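Local coordinates for adenine phosphoribosyltransferase, putative (PDB 5VN4), which probably catalyses the reversible transfer of a phosphoribosyl group between 5-phosphoribosyl 1-diphosphate and adenine, forming AMP and diphosphate in purine salvage, at residues V150-D155 and V178-I183. Numbering follows the deposited sequence.
Sequences VVLIDD and VEVAGI. With HSX (5-O-phosphono-alpha-D-ribofuranose), chain D.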
# COMPACT_ATOMS: atom_id res chain seq x y z
N VAL A 150 17.10 4.41 -8.79
CA VAL A 150 15.87 3.90 -8.21
C VAL A 150 16.04 2.53 -7.57
O VAL A 150 16.90 1.72 -7.94
CB VAL A 150 14.72 3.90 -9.24
CG1 VAL A 150 14.60 5.25 -9.92
CG2 VAL A 150 14.91 2.81 -10.26
N VAL A 151 15.19 2.27 -6.58
CA VAL A 151 15.02 0.96 -5.98
C VAL A 151 13.60 0.50 -6.27
O VAL A 151 12.66 1.28 -6.10
CB VAL A 151 15.26 1.01 -4.46
CG1 VAL A 151 14.79 -0.28 -3.77
CG2 VAL A 151 16.71 1.30 -4.16
N LEU A 152 13.45 -0.74 -6.74
CA LEU A 152 12.14 -1.38 -6.87
C LEU A 152 11.86 -2.18 -5.60
O LEU A 152 12.73 -2.92 -5.14
CB LEU A 152 12.15 -2.34 -8.06
CG LEU A 152 12.12 -1.69 -9.44
CD1 LEU A 152 12.48 -2.72 -10.50
CD2 LEU A 152 10.76 -1.08 -9.71
N ILE A 153 10.66 -2.05 -5.04
CA ILE A 153 10.31 -2.76 -3.81
C ILE A 153 8.96 -3.46 -3.94
O ILE A 153 8.01 -2.92 -4.51
CB ILE A 153 10.37 -1.85 -2.56
CG1 ILE A 153 10.26 -2.67 -1.27
CG2 ILE A 153 9.31 -0.75 -2.61
CD1 ILE A 153 10.69 -1.92 -0.02
N ASP A 154 8.90 -4.69 -3.42
CA ASP A 154 7.68 -5.47 -3.33
C ASP A 154 7.76 -6.29 -2.05
O ASP A 154 8.78 -6.29 -1.36
CB ASP A 154 7.52 -6.36 -4.56
CG ASP A 154 6.08 -6.61 -4.93
OD1 ASP A 154 5.18 -6.25 -4.13
OD2 ASP A 154 5.85 -7.13 -6.05
N ASP A 155 6.68 -7.02 -1.73
CA ASP A 155 6.79 -7.92 -0.58
C ASP A 155 7.49 -9.23 -0.95
O ASP A 155 8.52 -9.58 -0.37
CB ASP A 155 5.45 -8.12 0.15
CG ASP A 155 4.43 -8.92 -0.64
OD1 ASP A 155 4.39 -8.81 -1.89
OD2 ASP A 155 3.63 -9.63 0.02
N VAL A 178 19.25 0.62 -8.98
CA VAL A 178 20.28 0.37 -7.97
C VAL A 178 20.10 -1.01 -7.35
O VAL A 178 21.07 -1.76 -7.18
CB VAL A 178 20.25 1.49 -6.92
CG1 VAL A 178 21.26 1.21 -5.81
CG2 VAL A 178 20.53 2.83 -7.58
N GLU A 179 18.87 -1.37 -6.99
CA GLU A 179 18.63 -2.58 -6.24
C GLU A 179 17.16 -2.93 -6.36
O GLU A 179 16.31 -2.05 -6.57
CB GLU A 179 18.99 -2.36 -4.76
CG GLU A 179 18.91 -3.57 -3.88
CD GLU A 179 19.73 -3.39 -2.63
OE1 GLU A 179 20.98 -3.44 -2.73
OE2 GLU A 179 19.14 -3.21 -1.55
N VAL A 180 16.88 -4.22 -6.22
CA VAL A 180 15.54 -4.77 -6.09
C VAL A 180 15.41 -5.26 -4.65
O VAL A 180 16.28 -5.98 -4.16
CB VAL A 180 15.38 -5.93 -7.09
CG1 VAL A 180 14.26 -6.87 -6.69
CG2 VAL A 180 15.19 -5.38 -8.51
N ALA A 181 14.33 -4.85 -3.98
CA ALA A 181 14.15 -5.11 -2.55
C ALA A 181 12.83 -5.83 -2.28
O ALA A 181 11.80 -5.52 -2.90
CB ALA A 181 14.15 -3.80 -1.75
N GLY A 182 12.85 -6.75 -1.32
CA GLY A 182 11.64 -7.40 -0.86
C GLY A 182 11.82 -7.95 0.53
O GLY A 182 12.91 -7.89 1.11
N ILE A 183 10.75 -8.53 1.08
CA ILE A 183 10.86 -9.19 2.37
C ILE A 183 10.91 -10.71 2.29
O ILE A 183 11.37 -11.35 3.25
CB ILE A 183 9.81 -8.70 3.41
CG1 ILE A 183 8.38 -8.98 2.94
CG2 ILE A 183 10.05 -7.23 3.72
CD1 ILE A 183 7.33 -8.71 4.02
C1 HSX D . 2.24 -11.02 -5.68
O4 HSX D . 3.03 -11.53 -6.77
C2 HSX D . 3.27 -10.36 -4.78
O2 HSX D . 2.68 -9.36 -3.93
C3 HSX D . 4.27 -9.79 -5.77
O3 HSX D . 3.78 -8.58 -6.36
C4 HSX D . 4.29 -10.86 -6.85
C5 HSX D . 5.43 -11.87 -6.67
O5 HSX D . 5.31 -12.95 -7.60
P' HSX D . 6.25 -13.04 -8.92
O1X HSX D . 5.77 -12.01 -9.92
O2X HSX D . 7.66 -12.81 -8.46
O3X HSX D . 6.01 -14.46 -9.38
O1 HSX D . 1.31 -10.05 -6.17
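V150-I153 and V178-G182 pair as neighbouring parallel strands whose axes approach to 4.7 Å at an angle of 20°. V178 N donates to V150 O, L152 N to E179 O, A181 N to L152 O at 2.8 Å, and D154 N to A181 O. Beyond the regular pairing, I183 N still reaches D155 O at 2.9 Å, a more bent bond (145° at the hydrogen). G182 CA, with no side chain, makes a CA-H...O contact with D154 O at 3.1 Å.

On one face the A181 methyl meets V151 CG1 and I153 CG1, both at 4.1 Å. F70 and Y74 of helix 60-75 cover A181, and Y74 also V151; E179 OE2 forms a salt bridge with R73 and a hydrogen bond with Y74 OH. On the other face L152 CD1 touches V180 CG2, and M163 of helix 161-172 packs over both residues. That helix links the two strands in a beta-alpha-beta crossover of the type I phosphoribosyltransferase fold, and D154 and D155 form the acidic pair of its PRPP-binding motif.

Each carboxylate takes one hydroxyl of the bound ribose 5-phosphate: D154 OD2 accepts from O3 of the sugar at 2.5 Å, D155 OD1 from O2 at 2.7 Å. D155 chi1 of 70° carries CG away from V178-I183, whereas D155 CB meets I183 CG1 at 4.1 Å; OD2 of the same carboxylate forms a salt bridge with R90.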